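Local coordinates for hypothetical protein (Staphylococcus aureus subsp. aureus, PDB 1QYI) that is of unknown function but probably acts as a hydrolase of the haloacid dehalogenase (HAD) superfamily, at residues F19-L24 / E183-S188. Numbering follows the deposited sequence.
Sequences FDVSAL and EWYLGS
In Val21, CG1 lies anti to the backbone N and meets Trp184, while CG2, anti to the carbonyl carbon, is directed at Tyr185. A beta-branched residue suits this place because its methyls diverge: Val21 CG1 packs tightly on the methylene at the root of the indole, 3.3 Å from Trp184 CB, and Val21 CG2 sits 3.9 Å from Tyr185 CD2. One helical turn on, Leu24 has CG beside its own backbone N (chi1 -78°) and an extended second torsion; together they carry CD1 over one face of the indole. Leu24 CD1 stands 4.0 Å from the centroid of the six-membered ring of Trp184, only 6° off the ring normal, a CH-pi contact. The wide, flat indole also takes Leu24 CB, 4.0 Å from Trp184 CE2. The axes of segments 19-24 and 183-188, from helices 16-31 and 172-195, approach to 9.8 Å at 100°. Both helices belong to the helical part inserted between strands 3-6 and 233-237 of the parallel, Rossmann-like sheet, consistent with a HAD cap domain. No hydrogen bond joins the two segments, although Trp184 NE1 comes within 3.6 Å of Leu24 O. Trp184 also has a cation-pi partner in Lys204, whereas Leu24 touches Leu47 and Ile55.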
ATOM      1  N   PHE A  19      -2.593   5.339   3.449  1.00 25.87           N
ATOM      2  CA  PHE A  19      -3.663   5.430   4.439  1.00 25.33           C
ATOM      3  C   PHE A  19      -4.451   6.734   4.237  1.00 26.98           C
ATOM      4  O   PHE A  19      -5.662   6.788   4.488  1.00 28.84           O
ATOM      5  CB  PHE A  19      -3.071   5.362   5.852  1.00 23.41           C
ATOM      6  CG  PHE A  19      -2.083   4.234   6.043  1.00 22.96           C
ATOM      7  CD1 PHE A  19      -2.383   2.941   5.612  1.00 22.41           C
ATOM      8  CD2 PHE A  19      -0.856   4.465   6.657  1.00 20.84           C
ATOM      9  CE1 PHE A  19      -1.478   1.900   5.789  1.00 22.34           C
ATOM     10  CE2 PHE A  19       0.056   3.429   6.838  1.00 21.98           C
ATOM     11  CZ  PHE A  19      -0.255   2.140   6.403  1.00 21.71           C
ATOM     12  N   ASP A  20      -3.757   7.778   3.782  1.00 26.13           N
ATOM     13  CA  ASP A  20      -4.378   9.067   3.499  1.00 23.56           C
ATOM     14  C   ASP A  20      -5.362   8.860   2.349  1.00 22.54           C
ATOM     15  O   ASP A  20      -6.562   9.082   2.496  1.00 24.97           O
ATOM     16  CB  ASP A  20      -3.332  10.091   3.044  1.00 22.64           C
ATOM     17  CG  ASP A  20      -2.670  10.818   4.187  1.00 21.61           C
ATOM     18  OD1 ASP A  20      -2.789  10.389   5.365  1.00 19.83           O
ATOM     19  OD2 ASP A  20      -2.004  11.832   3.885  1.00 22.64           O
ATOM     20  N   VAL A  21      -4.848   8.436   1.199  1.00 21.39           N
ATOM     21  CA  VAL A  21      -5.711   8.228   0.047  1.00 20.89           C
ATOM     22  C   VAL A  21      -6.840   7.282   0.446  1.00 21.73           C
ATOM     23  O   VAL A  21      -7.996   7.513   0.097  1.00 19.62           O
ATOM     24  CB  VAL A  21      -4.945   7.663  -1.158  1.00 20.38           C
ATOM     25  CG1 VAL A  21      -5.902   7.429  -2.314  1.00 19.14           C
ATOM     26  CG2 VAL A  21      -3.859   8.651  -1.573  1.00 17.86           C
ATOM     27  N   SER A  22      -6.518   6.232   1.197  1.00 21.54           N
ATOM     28  CA  SER A  22      -7.548   5.307   1.632  1.00 21.93           C
ATOM     29  C   SER A  22      -8.668   6.080   2.354  1.00 22.65           C
ATOM     30  O   SER A  22      -9.861   5.849   2.096  1.00 21.88           O
ATOM     31  CB  SER A  22      -6.950   4.239   2.548  1.00 22.37           C
ATOM     32  OG  SER A  22      -7.973   3.401   3.087  1.00 25.05           O
ATOM     33  N   ALA A  23      -8.289   7.007   3.238  1.00 21.57           N
ATOM     34  CA  ALA A  23      -9.266   7.825   3.971  1.00 20.52           C
ATOM     35  C   ALA A  23     -10.063   8.721   3.020  1.00 19.11           C
ATOM     36  O   ALA A  23     -11.288   8.782   3.099  1.00 18.35           O
ATOM     37  CB  ALA A  23      -8.560   8.685   5.023  1.00 20.36           C
ATOM     38  N   LEU A  24      -9.361   9.424   2.134  1.00 20.22           N
ATOM     39  CA  LEU A  24     -10.012  10.300   1.160  1.00 20.42           C
ATOM     40  C   LEU A  24     -10.979   9.528   0.280  1.00 19.42           C
ATOM     41  O   LEU A  24     -11.989  10.062  -0.169  1.00 18.95           O
ATOM     42  CB  LEU A  24      -8.984  10.977   0.254  1.00 21.32           C
ATOM     43  CG  LEU A  24      -8.210  12.169   0.797  1.00 23.46           C
ATOM     44  CD1 LEU A  24      -7.548  12.890  -0.376  1.00 23.32           C
ATOM     45  CD2 LEU A  24      -9.170  13.114   1.514  1.00 24.87           C
ATOM     46  N   GLU A 183      -7.281   6.570  -8.792  1.00 18.88           N
ATOM     47  CA  GLU A 183      -7.240   7.874  -9.439  1.00 18.61           C
ATOM     48  C   GLU A 183      -6.697   8.884  -8.436  1.00 18.44           C
ATOM     49  O   GLU A 183      -5.904   9.761  -8.779  1.00 17.61           O
ATOM     50  CB  GLU A 183      -8.624   8.298  -9.930  1.00 17.81           C
ATOM     51  CG  GLU A 183      -8.556   8.857 -11.328  1.00 20.47           C
ATOM     52  CD  GLU A 183      -9.868   9.423 -11.826  1.00 22.38           C
ATOM     53  OE1 GLU A 183     -10.873   8.682 -11.843  1.00 25.45           O
ATOM     54  OE2 GLU A 183      -9.885  10.612 -12.209  1.00 22.46           O
ATOM     55  N   TRP A 184      -7.132   8.746  -7.191  1.00 20.00           N
ATOM     56  CA  TRP A 184      -6.669   9.604  -6.116  1.00 21.28           C
ATOM     57  C   TRP A 184      -5.142   9.515  -6.040  1.00 22.01           C
ATOM     58  O   TRP A 184      -4.447  10.528  -6.009  1.00 21.37           O
ATOM     59  CB  TRP A 184      -7.271   9.130  -4.794  1.00 22.55           C
ATOM     60  CG  TRP A 184      -8.475   9.914  -4.316  1.00 20.82           C
ATOM     61  CD1 TRP A 184      -9.604   9.417  -3.734  1.00 18.22           C
ATOM     62  CD2 TRP A 184      -8.599  11.343  -4.289  1.00 21.05           C
ATOM     63  NE1 TRP A 184     -10.421  10.454  -3.333  1.00 22.10           N
ATOM     64  CE2 TRP A 184      -9.826  11.640  -3.651  1.00 20.65           C
ATOM     65  CE3 TRP A 184      -7.783  12.397  -4.718  1.00 23.00           C
ATOM     66  CZ2 TRP A 184     -10.264  12.944  -3.453  1.00 20.51           C
ATOM     67  CZ3 TRP A 184      -8.217  13.694  -4.522  1.00 22.50           C
ATOM     68  CH2 TRP A 184      -9.451  13.956  -3.881  1.00 23.57           C
ATOM     69  N   TYR A 185      -4.630   8.289  -6.037  1.00 22.49           N
ATOM     70  CA  TYR A 185      -3.200   8.055  -5.939  1.00 23.82           C
ATOM     71  C   TYR A 185      -2.390   8.342  -7.203  1.00 23.35           C
ATOM     72  O   TYR A 185      -1.534   9.229  -7.201  1.00 23.01           O
ATOM     73  CB  TYR A 185      -2.949   6.618  -5.480  1.00 27.01           C
ATOM     74  CG  TYR A 185      -1.597   6.377  -4.833  1.00 30.59           C
ATOM     75  CD1 TYR A 185      -0.436   6.260  -5.597  1.00 31.86           C
ATOM     76  CD2 TYR A 185      -1.488   6.252  -3.448  1.00 33.23           C
ATOM     77  CE1 TYR A 185       0.802   6.016  -4.993  1.00 33.92           C
ATOM     78  CE2 TYR A 185      -0.267   6.013  -2.837  1.00 34.61           C
ATOM     79  CZ  TYR A 185       0.871   5.892  -3.611  1.00 35.11           C
ATOM     80  OH  TYR A 185       2.067   5.620  -2.996  1.00 37.48           O
ATOM     81  N   LEU A 186      -2.639   7.594  -8.274  1.00 21.66           N
ATOM     82  CA  LEU A 186      -1.886   7.791  -9.516  1.00 20.82           C
ATOM     83  C   LEU A 186      -2.226   9.096 -10.218  1.00 21.44           C
ATOM     84  O   LEU A 186      -1.404   9.646 -10.954  1.00 23.43           O
ATOM     85  CB  LEU A 186      -2.143   6.635 -10.483  1.00 17.16           C
ATOM     86  CG  LEU A 186      -2.003   5.220  -9.918  1.00 17.51           C
ATOM     87  CD1 LEU A 186      -2.578   4.231 -10.916  1.00 11.81           C
ATOM     88  CD2 LEU A 186      -0.540   4.904  -9.604  1.00  8.23           C
ATOM     89  N   GLY A 187      -3.432   9.599  -9.982  1.00 22.54           N
ATOM     90  CA  GLY A 187      -3.850  10.814 -10.654  1.00 25.09           C
ATOM     91  C   GLY A 187      -4.553  10.403 -11.938  1.00 27.25           C
ATOM     92  O   GLY A 187      -4.346   9.299 -12.425  1.00 28.40           O
ATOM     93  N   SER A 188      -5.383  11.281 -12.487  1.00 28.42           N
ATOM     94  CA  SER A 188      -6.132  10.985 -13.703  1.00 29.09           C
ATOM     95  C   SER A 188      -5.301  10.441 -14.861  1.00 29.39           C
ATOM     96  O   SER A 188      -5.628   9.398 -15.431  1.00 30.05           O
ATOM     97  CB  SER A 188      -6.870  12.241 -14.165  1.00 31.20           C
ATOM     98  OG  SER A 188      -7.834  12.641 -13.198  1.00 34.61           O
TER